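Local coordinates for protein alcohol dehydrogenase, zinc-containing (Streptococcus pneumoniae serotype 2, PDB 5YLN) that probably catalyses the NAD+-dependent oxidation of alcohols as a zinc-containing alcohol dehydrogenase, and binds zinc ions at two separate sites, at residues Gly83-Ile88 / Tyr138-Asp143; Arg35-Thr40 / Ile67-Glu72; Glu147-Leu152 / Gln304-Leu309; Ser78-Gly83 / His132-Leu137; Ser89-Cys94 / Gly295-Asn300. All coordinates share one frame; numbering follows the deposited sequence.

Contact 1 (Gly83-Ile88 / Tyr138-Asp143)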
# COMPACT_ATOMS: atom_id res chain seq x y z
N GLY A 83 1.87 39.04 18.64
CA GLY A 83 1.64 38.65 20.01
C GLY A 83 0.99 37.30 20.16
O GLY A 83 1.03 36.73 21.25
N ASP A 84 0.42 36.77 19.09
CA ASP A 84 -0.18 35.45 19.12
C ASP A 84 0.85 34.38 19.44
O ASP A 84 1.88 34.27 18.77
CB ASP A 84 -0.84 35.16 17.78
CG ASP A 84 -2.08 36.01 17.55
OD1 ASP A 84 -2.49 36.74 18.48
OD2 ASP A 84 -2.64 35.96 16.43
N LYS A 85 0.58 33.61 20.49
CA LYS A 85 1.38 32.42 20.82
C LYS A 85 0.90 31.28 19.93
O LYS A 85 -0.28 30.92 19.97
CB LYS A 85 1.24 32.07 22.29
CG LYS A 85 1.86 30.73 22.64
CD LYS A 85 2.07 30.55 24.13
CE LYS A 85 2.34 29.07 24.44
NZ LYS A 85 3.17 28.85 25.66
N VAL A 86 1.80 30.72 19.12
CA VAL A 86 1.37 29.76 18.10
C VAL A 86 2.36 28.62 17.91
O VAL A 86 3.56 28.73 18.22
CB VAL A 86 1.08 30.46 16.75
CG1 VAL A 86 -0.14 31.40 16.86
CG2 VAL A 86 2.31 31.19 16.24
N LEU A 87 1.83 27.49 17.45
CA LEU A 87 2.61 26.35 17.00
C LEU A 87 2.90 26.47 15.51
O LEU A 87 2.05 26.90 14.73
CB LEU A 87 1.87 25.05 17.28
CG LEU A 87 2.29 23.81 16.48
CD1 LEU A 87 3.44 23.05 17.12
CD2 LEU A 87 1.09 22.90 16.19
N ILE A 88 4.11 26.07 15.12
CA ILE A 88 4.53 26.08 13.72
C ILE A 88 4.69 24.63 13.27
O ILE A 88 5.51 23.88 13.83
CB ILE A 88 5.83 26.86 13.50
CG1 ILE A 88 5.82 28.18 14.29
CG2 ILE A 88 6.02 27.14 12.01
CD1 ILE A 88 7.00 28.34 15.19
N TYR A 138 -0.70 27.46 14.07
CA TYR A 138 -1.87 27.08 14.86
C TYR A 138 -1.85 27.81 16.19
O TYR A 138 -0.82 27.85 16.87
CB TYR A 138 -1.91 25.57 15.10
CG TYR A 138 -2.16 24.80 13.83
CD1 TYR A 138 -3.46 24.54 13.40
CD2 TYR A 138 -1.10 24.35 13.06
CE1 TYR A 138 -3.69 23.85 12.24
CE2 TYR A 138 -1.32 23.65 11.90
CZ TYR A 138 -2.62 23.40 11.49
OH TYR A 138 -2.86 22.71 10.33
N HIS A 139 -3.00 28.37 16.56
CA HIS A 139 -3.12 29.00 17.87
C HIS A 139 -2.96 27.95 18.96
O HIS A 139 -3.51 26.86 18.87
CB HIS A 139 -4.48 29.69 17.98
CG HIS A 139 -4.59 30.93 17.15
ND1 HIS A 139 -3.93 32.11 17.48
CD2 HIS A 139 -5.28 31.19 16.02
CE1 HIS A 139 -4.21 33.03 16.58
NE2 HIS A 139 -5.03 32.50 15.68
N THR A 140 -2.18 28.28 20.00
CA THR A 140 -1.99 27.15 20.91
C THR A 140 -3.00 27.19 22.06
O THR A 140 -3.28 28.26 22.62
CB THR A 140 -0.58 27.14 21.49
OG1 THR A 140 -0.31 28.41 22.12
CG2 THR A 140 0.45 26.88 20.40
N PRO A 141 -3.57 26.03 22.43
CA PRO A 141 -4.42 25.97 23.62
C PRO A 141 -3.59 26.22 24.88
O PRO A 141 -2.46 25.75 24.99
CB PRO A 141 -4.98 24.55 23.60
CG PRO A 141 -4.73 24.03 22.21
CD PRO A 141 -3.49 24.74 21.73
N GLU A 142 -4.17 26.96 25.82
CA GLU A 142 -3.47 27.27 27.07
C GLU A 142 -3.36 26.07 28.00
O GLU A 142 -2.63 26.13 28.99
CB GLU A 142 -4.16 28.42 27.82
CG GLU A 142 -4.16 29.75 27.08
CD GLU A 142 -4.58 30.92 27.96
OE1 GLU A 142 -4.30 30.87 29.18
OE2 GLU A 142 -5.18 31.88 27.44
N ASP A 143 -4.05 24.97 27.70
CA ASP A 143 -4.05 23.80 28.57
C ASP A 143 -2.83 22.91 28.38
O ASP A 143 -2.54 22.07 29.24
CB ASP A 143 -5.33 22.99 28.33
CG ASP A 143 -5.51 21.86 29.33
OD1 ASP A 143 -5.06 22.01 30.49
OD2 ASP A 143 -6.10 20.82 28.95
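Strands 85-88 and 137-139 are antiparallel neighbours in the sheet of the GroES-like domain, and this contact carries their pairing into the loop that follows Tyr138 and His139. Leu87 and Tyr138 form a hydrogen-bonded pair: Leu87 N donates to Tyr138 O at 2.7 Å and Tyr138 N to Leu87 O at 2.9 Å. Their side chains lie side by side on one face, Leu87 CD2 being 4.1 Å from Tyr138 CD2. Beyond the strand, Thr140 N reaches Lys85 O at 3.3 Å, in the carbonyl plane and on a lone pair. Thr140 OG1 sits between its own N and carbonyl carbon (chi1 55°), where it adds a weak bond to the same oxygen, and Thr140 CG2 packs against Leu87 N at 3.3 Å. The extended Lys85 crosses Thr140 at about a right angle on its way to a salt bridge with Asp146. Asp84 OD2 lies 3.3 Å from His139 CE1 at the imidazole edge, the carboxylate turned 65° from the ring, while His139 NE2 is hydrogen-bonded to Asn79 O. The nearby carboxylate may raise the histidine's affinity for a proton, although Asp84 also pairs with Lys81.

Contact 2 (Arg35-Thr40 / Ile67-Glu72)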
# COMPACT_ATOMS: atom_id res chain seq x y z
N ARG A 35 8.95 34.78 16.40
CA ARG A 35 10.04 34.67 17.36
C ARG A 35 9.98 33.29 18.01
O ARG A 35 8.99 32.96 18.68
CB ARG A 35 9.95 35.76 18.43
CG ARG A 35 10.89 35.50 19.60
CD ARG A 35 11.11 36.74 20.48
NE ARG A 35 9.86 37.31 20.98
CZ ARG A 35 9.17 36.83 22.02
NH1 ARG A 35 9.59 35.74 22.65
NH2 ARG A 35 8.05 37.43 22.42
N ILE A 36 11.03 32.48 17.81
CA ILE A 36 11.03 31.14 18.37
C ILE A 36 11.13 31.22 19.88
O ILE A 36 11.98 31.92 20.44
CB ILE A 36 12.18 30.29 17.79
CG1 ILE A 36 12.07 30.13 16.27
CG2 ILE A 36 12.21 28.92 18.44
CD1 ILE A 36 10.79 29.47 15.81
N VAL A 37 10.23 30.51 20.57
CA VAL A 37 10.28 30.34 22.02
C VAL A 37 10.98 29.05 22.40
O VAL A 37 11.87 29.05 23.25
CB VAL A 37 8.85 30.41 22.62
CG1 VAL A 37 8.85 29.99 24.08
CG2 VAL A 37 8.27 31.82 22.46
N LYS A 38 10.59 27.92 21.78
CA LYS A 38 11.17 26.62 22.08
C LYS A 38 11.22 25.78 20.81
O LYS A 38 10.36 25.89 19.95
CB LYS A 38 10.38 25.87 23.16
CG LYS A 38 10.71 26.28 24.57
CD LYS A 38 9.69 25.73 25.56
CE LYS A 38 9.91 26.36 26.93
NZ LYS A 38 9.14 25.69 27.99
N THR A 39 12.25 24.95 20.71
CA THR A 39 12.44 24.12 19.53
C THR A 39 13.01 22.78 19.99
O THR A 39 13.17 22.53 21.19
CB THR A 39 13.34 24.83 18.50
OG1 THR A 39 13.30 24.14 17.26
CG2 THR A 39 14.83 24.92 18.99
N THR A 40 13.31 21.92 19.02
CA THR A 40 13.92 20.62 19.28
C THR A 40 14.78 20.20 18.06
O THR A 40 14.92 20.94 17.09
CB THR A 40 12.82 19.60 19.62
OG1 THR A 40 13.38 18.33 20.02
CG2 THR A 40 11.91 19.37 18.45
N ILE A 67 7.58 26.11 18.68
CA ILE A 67 6.53 27.06 19.03
C ILE A 67 7.19 28.43 19.17
O ILE A 67 8.39 28.56 19.45
CB ILE A 67 5.80 26.70 20.34
CG1 ILE A 67 6.82 26.58 21.50
CG2 ILE A 67 4.98 25.44 20.20
CD1 ILE A 67 6.19 26.61 22.89
N GLY A 68 6.37 29.46 19.01
CA GLY A 68 6.86 30.81 19.18
C GLY A 68 5.75 31.84 19.29
O GLY A 68 4.59 31.50 19.55
N ILE A 69 6.13 33.09 19.08
CA ILE A 69 5.25 34.25 19.22
C ILE A 69 5.35 35.09 17.96
O ILE A 69 6.46 35.45 17.55
CB ILE A 69 5.61 35.07 20.48
CG1 ILE A 69 5.26 34.25 21.74
CG2 ILE A 69 4.93 36.44 20.47
CD1 ILE A 69 5.71 34.88 23.01
N VAL A 70 4.20 35.36 17.33
CA VAL A 70 4.17 36.17 16.12
C VAL A 70 4.73 37.56 16.42
O VAL A 70 4.32 38.21 17.39
CB VAL A 70 2.74 36.26 15.56
CG1 VAL A 70 2.69 37.19 14.38
CG2 VAL A 70 2.23 34.86 15.16
N GLU A 71 5.69 37.99 15.61
CA GLU A 71 6.28 39.33 15.69
C GLU A 71 5.72 40.28 14.64
O GLU A 71 5.59 41.48 14.90
CB GLU A 71 7.81 39.25 15.52
CG GLU A 71 8.55 38.64 16.70
CD GLU A 71 8.96 39.69 17.74
OE1 GLU A 71 9.21 40.85 17.34
OE2 GLU A 71 9.02 39.34 18.94
N GLU A 72 5.39 39.76 13.46
CA GLU A 72 4.97 40.57 12.33
C GLU A 72 4.26 39.65 11.35
O GLU A 72 4.58 38.46 11.24
CB GLU A 72 6.17 41.27 11.66
CG GLU A 72 5.80 42.15 10.47
CD GLU A 72 7.00 42.87 9.86
OE1 GLU A 72 8.14 42.45 10.16
OE2 GLU A 72 6.81 43.84 9.09
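Strands 35-39 and 67-72 run antiparallel at 164°, their axes approaching to 4.3 Å, and a register shift of one residue falls between Ile36 and Lys38. Before the shift, Arg35 and Ile69 exchange both backbone bonds, N to O in each direction. Gly68, which has no side chain, brings its CA to 3.1 Å from Arg35 O. After it, Ile67 O is gripped twice: Val37 N comes in the carbonyl plane on a lone pair at 2.9 Å, whereas Lys38 N stands above the plane at 3.3 Å. Ile67 N returns a bond to Lys38 O. On the face shared by Arg35 and Ile69, the arginine leaves with CG anti to its backbone N and then bends at chi3 (55°), which lays the guanidinium beside the isoleucine. Ile69 CB is under one face near the rim, and Ile69 CD1 is 3.5 Å from Arg35 NH2. Glu71, bent at chi2 (-90°), meets the guanidinium at its edge, and Arg35 NE forms a salt bridge with the anti lone pair of Glu71 OE2 at 3.0 Å. Lys82 brings a second positive charge to Glu71. Val37 CG2 packs 3.9 Å from Ile69 CG1. Lys38 touches Ile67 through CB, but its extended chain carries NZ away to Glu147 and Asp146. Two consecutive residues, Val37 and Lys38, facing the single Ile67 define a classic beta bulge, here within the curled sheet of the GroES-like domain.

Contact 3 (Glu147-Leu152 / Gln304-Leu309)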
# COMPACT_ATOMS: atom_id res chain seq x y z
N GLU A 147 6.34 21.60 26.02
CA GLU A 147 7.02 20.40 25.56
C GLU A 147 6.09 19.53 24.72
O GLU A 147 6.52 18.94 23.73
CB GLU A 147 7.56 19.61 26.75
CG GLU A 147 8.72 20.29 27.49
CD GLU A 147 8.29 21.53 28.26
OE1 GLU A 147 8.92 22.58 28.06
OE2 GLU A 147 7.31 21.45 29.03
N ALA A 148 4.82 19.46 25.11
CA ALA A 148 3.87 18.69 24.32
C ALA A 148 3.57 19.39 23.00
O ALA A 148 3.41 18.73 21.96
CB ALA A 148 2.58 18.45 25.11
N LEU A 149 3.49 20.72 23.01
CA LEU A 149 3.18 21.42 21.77
C LEU A 149 4.30 21.30 20.74
O LEU A 149 4.03 21.17 19.54
CB LEU A 149 2.88 22.89 22.06
CG LEU A 149 1.57 23.11 22.82
CD1 LEU A 149 1.49 24.53 23.40
CD2 LEU A 149 0.35 22.78 21.90
N VAL A 150 5.57 21.36 21.18
CA VAL A 150 6.67 21.23 20.21
C VAL A 150 6.62 19.87 19.52
O VAL A 150 6.99 19.74 18.35
CB VAL A 150 8.02 21.47 20.90
CG1 VAL A 150 9.19 21.11 19.97
CG2 VAL A 150 8.14 22.92 21.32
N MET A 151 6.17 18.83 20.24
CA MET A 151 6.04 17.50 19.65
C MET A 151 4.98 17.46 18.55
O MET A 151 5.01 16.56 17.70
CB MET A 151 5.72 16.47 20.75
CG MET A 151 6.78 16.35 21.87
SD MET A 151 8.45 15.89 21.31
CE MET A 151 9.29 17.46 21.13
N LEU A 152 4.06 18.42 18.51
CA LEU A 152 3.04 18.45 17.48
C LEU A 152 3.54 19.05 16.16
O LEU A 152 2.81 19.02 15.16
CB LEU A 152 1.81 19.21 17.98
CG LEU A 152 0.89 18.43 18.92
CD1 LEU A 152 -0.12 19.36 19.55
CD2 LEU A 152 0.16 17.32 18.21
N GLN A 304 -6.98 17.81 14.97
CA GLN A 304 -7.56 16.66 15.67
C GLN A 304 -6.65 16.20 16.81
O GLN A 304 -7.14 15.81 17.88
CB GLN A 304 -7.83 15.53 14.67
CG GLN A 304 -8.38 14.24 15.29
CD GLN A 304 -8.47 13.07 14.29
OE1 GLN A 304 -7.74 13.01 13.28
NE2 GLN A 304 -9.37 12.11 14.57
N LEU A 305 -5.34 16.26 16.61
CA LEU A 305 -4.42 15.87 17.68
C LEU A 305 -4.46 16.87 18.82
O LEU A 305 -4.36 16.48 19.98
CB LEU A 305 -2.98 15.74 17.15
CG LEU A 305 -2.67 14.63 16.15
CD1 LEU A 305 -1.28 14.87 15.54
CD2 LEU A 305 -2.73 13.27 16.81
N LEU A 306 -4.57 18.16 18.51
CA LEU A 306 -4.75 19.16 19.55
C LEU A 306 -5.99 18.85 20.39
O LEU A 306 -5.94 18.89 21.63
CB LEU A 306 -4.85 20.55 18.94
CG LEU A 306 -3.57 21.23 18.43
CD1 LEU A 306 -3.97 22.42 17.57
CD2 LEU A 306 -2.69 21.67 19.60
N LYS A 307 -7.10 18.52 19.73
CA LYS A 307 -8.31 18.15 20.47
C LYS A 307 -8.07 16.90 21.31
O LYS A 307 -8.40 16.87 22.50
CB LYS A 307 -9.48 17.92 19.50
CG LYS A 307 -10.04 19.16 18.81
CD LYS A 307 -11.41 18.83 18.16
CE LYS A 307 -11.79 19.80 17.07
NZ LYS A 307 -12.41 19.07 15.91
N ALA A 308 -7.47 15.87 20.72
CA ALA A 308 -7.20 14.63 21.43
C ALA A 308 -6.11 14.76 22.51
O ALA A 308 -5.85 13.77 23.19
CB ALA A 308 -6.84 13.51 20.44
N LEU A 309 -5.49 15.94 22.69
CA LEU A 309 -4.50 16.15 23.74
C LEU A 309 -5.00 17.03 24.88
O LEU A 309 -4.59 16.82 26.02
CB LEU A 309 -3.22 16.79 23.17
CG LEU A 309 -2.30 15.95 22.29
CD1 LEU A 309 -0.99 16.70 22.08
CD2 LEU A 309 -2.07 14.55 22.86
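Apolar packing carries this contact between segment 147-152, on helix 146-151, and helix 302-310. Leu152 does most of the touching, its two methyls dividing the opposite surface between them. CD1 of Leu152 presses on CD2 of Leu306 at 3.5 Å, tighter than usual carbon contact, the two side chains crossing obliquely. The same Leu152 CD1 meets CD1 of Leu309 at 3.8 Å, these two residues reaching toward each other tip to tip. The Leu152 and Leu305 side chains slide past each other in opposite directions, with Leu152 CD2 3.7 Å from Leu305 CB. Leu149 adds a lighter touch: it crosses Leu306 at about a right angle, with Leu149 CD2 4.0 Å from Leu306 CD2. All five leucines set CG anti to the carbonyl carbon and extend beyond it with chi2 near 180°, so the branched ends bridge backbones whose closest CA atoms, of Leu152 and Leu305, are 7.9 Å apart. Backbone hydrogen bonding stays within each segment. Leu152 N is hydrogen-bonded to Leu149 O at 2.9 Å, continuing the turn that carries Leu152, and Leu309 N to Leu306 O at 3.2 Å. Around the leucines, Pro157 and Tyr160 of helix 157-165 cover Leu305, Pro316 touches Leu309, and Ile67 backs Leu149. With only buried hydrocarbon across the interface, cohesion rests on dispersion and the hydrophobic effect, and the fit is set by shape rather than bond direction.

Contact 4 (Ser78-Gly83 / His132-Leu137); sequences SNFKKG and HADNTL
In the GroES-like domain, the loop between strands 66-72 and 85-88 is pinned to the short helix 133-136 by one carboxylate and one aromatic ring. Asp134 turns its carboxylate end-on to the loop and accepts two successive backbone amides. Ser78 N bonds to Asp134 OD2 at 3.0 Å, nearly straight at 163°, and Asn79 N bonds to Asp134 OD1, also at 3.0 Å. Each oxygen uses its syn lone pair, so the two N-H groups fix both the position and the rotation of the group; they would also offset part of its negative charge. Ser78 OG, in the crowded position between its own N and carbonyl carbon, adds a weak bond to Asp134 OD2 at 3.4 Å. Asn79 crosses Asp134 at about a right angle and touches it through CB.

Phe80 slides past Asp134 in the opposite direction, its ring 34° from the carboxylate plane and with Asp134 OD1 at the edge, 3.6 Å from Phe80 CD1. Over one face lies Leu137 CB, 3.8 Å from the Phe80 ring centroid and 21° off the normal, a CH-pi contact. The ring also stacks with His139, and Val86 packs against it. Ala133 O, which accepts Leu137 N within the helical turn, approaches the ring obliquely, 3.6 Å from Phe80 CE1. The ring tip ends against the backbone at the end of that turn, with Phe80 CZ only 3.1 Å from Leu137 O.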
# COMPACT_ATOMS: atom_id res chain seq x y z
N SER A 78 -4.60 36.99 7.88
CA SER A 78 -5.84 37.47 8.47
C SER A 78 -6.16 36.87 9.82
O SER A 78 -6.80 37.53 10.64
CB SER A 78 -7.02 37.23 7.52
OG SER A 78 -7.18 35.85 7.25
N ASN A 79 -5.70 35.65 10.09
CA ASN A 79 -6.10 34.95 11.30
C ASN A 79 -5.01 34.95 12.37
O ASN A 79 -5.17 34.30 13.40
CB ASN A 79 -6.52 33.52 10.96
CG ASN A 79 -7.75 33.46 10.04
OD1 ASN A 79 -8.65 34.30 10.14
ND2 ASN A 79 -7.76 32.50 9.13
N PHE A 80 -3.90 35.66 12.14
CA PHE A 80 -2.85 35.79 13.16
C PHE A 80 -2.38 37.23 13.20
O PHE A 80 -2.45 37.95 12.20
CB PHE A 80 -1.67 34.84 12.88
CG PHE A 80 -2.03 33.36 12.93
CD1 PHE A 80 -2.44 32.69 11.78
CD2 PHE A 80 -1.95 32.65 14.12
CE1 PHE A 80 -2.79 31.34 11.82
CE2 PHE A 80 -2.29 31.30 14.17
CZ PHE A 80 -2.72 30.64 13.01
N LYS A 81 -1.93 37.66 14.37
CA LYS A 81 -1.41 39.02 14.55
C LYS A 81 -0.24 38.98 15.52
O LYS A 81 0.05 37.95 16.13
CB LYS A 81 -2.48 39.98 15.10
CG LYS A 81 -2.92 39.64 16.54
CD LYS A 81 -4.18 40.42 16.96
CE LYS A 81 -4.61 40.13 18.40
NZ LYS A 81 -5.02 38.72 18.60
N LYS A 82 0.39 40.14 15.68
CA LYS A 82 1.52 40.28 16.59
C LYS A 82 1.13 39.95 18.02
O LYS A 82 0.20 40.54 18.57
CB LYS A 82 2.08 41.70 16.52
CG LYS A 82 3.29 41.91 17.44
CD LYS A 82 3.95 43.28 17.27
CE LYS A 82 5.19 43.43 18.17
NZ LYS A 82 6.36 42.63 17.69
N GLY A 83 1.87 39.04 18.64
CA GLY A 83 1.64 38.65 20.01
C GLY A 83 0.99 37.30 20.16
O GLY A 83 1.03 36.73 21.25
N HIS A 132 3.09 31.29 4.15
CA HIS A 132 1.68 30.87 4.26
C HIS A 132 1.24 30.73 5.71
O HIS A 132 0.76 29.68 6.14
CB HIS A 132 1.45 29.57 3.50
CG HIS A 132 1.83 29.64 2.06
ND1 HIS A 132 1.29 30.56 1.19
CD2 HIS A 132 2.72 28.92 1.34
CE1 HIS A 132 1.83 30.40 -0.00
NE2 HIS A 132 2.70 29.41 0.06
N ALA A 133 1.41 31.82 6.47
CA ALA A 133 1.23 31.76 7.92
C ALA A 133 -0.17 31.31 8.29
O ALA A 133 -0.35 30.58 9.27
CB ALA A 133 1.53 33.13 8.54
N ASP A 134 -1.19 31.75 7.54
CA ASP A 134 -2.56 31.37 7.87
C ASP A 134 -2.76 29.86 7.83
O ASP A 134 -3.62 29.32 8.54
CB ASP A 134 -3.55 32.07 6.93
CG ASP A 134 -3.97 33.43 7.44
OD1 ASP A 134 -4.01 33.61 8.66
OD2 ASP A 134 -4.25 34.33 6.62
N ASN A 135 -1.98 29.15 7.01
CA ASN A 135 -2.13 27.70 6.89
C ASN A 135 -0.98 26.91 7.52
O ASN A 135 -1.02 25.68 7.51
CB ASN A 135 -2.28 27.30 5.42
CG ASN A 135 -3.42 28.02 4.74
OD1 ASN A 135 -4.58 27.71 4.98
ND2 ASN A 135 -3.10 28.99 3.91
N THR A 136 0.02 27.59 8.07
CA THR A 136 1.16 26.91 8.67
C THR A 136 1.21 27.06 10.18
O THR A 136 1.82 26.22 10.85
CB THR A 136 2.46 27.44 8.03
OG1 THR A 136 2.35 27.26 6.61
CG2 THR A 136 3.74 26.73 8.54
N LEU A 137 0.55 28.07 10.74
CA LEU A 137 0.53 28.33 12.18
C LEU A 137 -0.77 27.83 12.80
O LEU A 137 -1.82 27.80 12.15
CB LEU A 137 0.69 29.83 12.45
CG LEU A 137 1.94 30.51 11.91
CD1 LEU A 137 1.95 31.99 12.29
CD2 LEU A 137 3.17 29.82 12.47

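Contact 5 (Ser89-Cys94 / Gly295-Asn300). With ZN (zinc ion), chain F.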
# COMPACT_ATOMS: atom_id res chain seq x y z
N SER A 89 3.92 24.25 12.26
CA SER A 89 4.04 22.93 11.66
C SER A 89 5.34 22.82 10.86
O SER A 89 5.86 23.80 10.33
CB SER A 89 2.83 22.66 10.74
OG SER A 89 3.07 21.57 9.89
N CYS A 90 5.87 21.60 10.78
CA CYS A 90 7.07 21.39 9.98
C CYS A 90 6.81 21.53 8.49
O CYS A 90 7.77 21.64 7.71
CB CYS A 90 7.69 20.01 10.28
SG CYS A 90 6.63 18.58 9.88
N VAL A 91 5.55 21.57 8.07
CA VAL A 91 5.16 21.59 6.67
C VAL A 91 4.43 22.89 6.37
O VAL A 91 3.51 23.27 7.10
CB VAL A 91 4.26 20.38 6.34
CG1 VAL A 91 3.50 20.61 5.04
CG2 VAL A 91 5.09 19.09 6.27
N CYS A 92 4.83 23.57 5.29
CA CYS A 92 4.14 24.77 4.82
C CYS A 92 3.09 24.39 3.78
O CYS A 92 3.35 23.57 2.89
CB CYS A 92 5.11 25.76 4.20
SG CYS A 92 6.52 26.18 5.23
N ALA A 93 1.93 25.05 3.85
CA ALA A 93 0.79 24.76 2.98
C ALA A 93 0.23 26.07 2.43
O ALA A 93 -0.16 26.94 3.20
CB ALA A 93 -0.29 23.98 3.74
N CYS A 94 0.18 26.20 1.10
CA CYS A 94 -0.40 27.41 0.52
C CYS A 94 -1.93 27.40 0.60
O CYS A 94 -2.54 28.48 0.56
CB CYS A 94 0.06 27.56 -0.94
SG CYS A 94 -0.83 26.47 -2.17
N GLY A 295 5.02 7.72 3.22
CA GLY A 295 4.57 9.09 3.21
C GLY A 295 5.50 10.03 3.94
O GLY A 295 6.28 9.64 4.81
N LEU A 296 5.42 11.29 3.53
CA LEU A 296 5.90 12.44 4.28
C LEU A 296 4.70 13.03 5.03
O LEU A 296 3.63 13.22 4.43
CB LEU A 296 6.48 13.48 3.33
CG LEU A 296 6.83 14.87 3.86
CD1 LEU A 296 7.80 14.73 4.98
CD2 LEU A 296 7.41 15.71 2.73
N VAL A 297 4.88 13.32 6.31
CA VAL A 297 3.79 13.89 7.10
C VAL A 297 3.22 15.12 6.39
O VAL A 297 3.95 15.86 5.72
CB VAL A 297 4.28 14.24 8.52
CG1 VAL A 297 5.19 15.49 8.49
CG2 VAL A 297 3.09 14.47 9.45
N SER A 298 1.91 15.32 6.51
CA SER A 298 1.28 16.54 6.02
C SER A 298 0.94 17.53 7.13
O SER A 298 1.01 18.75 6.90
CB SER A 298 -0.00 16.21 5.25
OG SER A 298 0.30 16.03 3.88
N THR A 299 0.61 17.02 8.31
CA THR A 299 0.09 17.74 9.48
C THR A 299 -1.35 18.24 9.30
O THR A 299 -1.82 19.09 10.06
CB THR A 299 1.01 18.90 9.95
OG1 THR A 299 0.94 20.01 9.05
CG2 THR A 299 2.44 18.44 10.04
N ASN A 300 -2.10 17.66 8.35
CA ASN A 300 -3.52 17.97 8.29
C ASN A 300 -4.28 17.52 9.54
O ASN A 300 -5.35 18.06 9.84
CB ASN A 300 -4.14 17.35 7.03
CG ASN A 300 -3.93 15.85 6.96
OD1 ASN A 300 -2.82 15.36 7.13
ND2 ASN A 300 -5.01 15.13 6.73
ZN ZN F . -0.35 24.21 -1.77
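Hydroxyl groups make the tight part of this contact. Ser89 OG, anti to its backbone N, donates to Thr299 OG1 at 2.8 Å, and Thr299 OG1 in turn donates a hydrogen bond to Ser298 O, very short at 2.5 Å, on a lone pair in the carbonyl plane. Ser89 OG also accepts Val91 N at 3.1 Å, closing an ST turn, so the serine joins its own turn to the opposite loop. Thr299 has left-handed backbone angles, and its methyl CG2 crowds Ser89 OG at 3.2 Å. Val91 packs on backbone carbonyls, with Val91 CG2 3.5 Å from Val297 O and Val91 CG1 near Ser298 O.

The looser side lies at Cys90 and Leu296. Cys90 SG lies 3.7 Å from Val297 CG1; Cys90 is partly exposed, and its side chain is close to that of His64, a ligand of the other zinc. Leu296, also partly exposed, is hydrogen-bonded through its N to Asn289 OD1 of the second subunit. Cys94 takes no part in the pairing but binds zinc through SG at 2.3 Å, with Cys97, Cys100 and Cys108 completing the four-cysteine site, the structural zinc of this family.

Segment 295-300 links strand 291-293 of the Rossmann sheet to helix 302-310; helix 157-165 holds it by Glu161, which accepts Ser298 N and Thr299 N, and across from it the weakly bonded strand about 91-92 pairs with strand 113-114.

In the fold
Contacts 1, 2 and 4 belong to the GroES-like domain and are partly buried. Contacts 1 and 2 are consecutive steps of one sheet, since strands 66-72 and 85-88 are themselves paired, as in the bond from Val86 N to Gly68 O. Contact 4 shares Gly83 with contact 1 and borders it through Phe80 and His139. Contacts 3 and 5 are buried nearer the centre of the chain and lead to the Rossmann side, where segments 295-300 and 304-309 are close in sequence. Their chemistry differs: backbone bonds dominate contacts 1 and 2, a carboxylate grip contact 4, hydrocarbon contact 3 and hydroxyls contact 5. Ile67 of contact 2 packs on Val150 of contact 3.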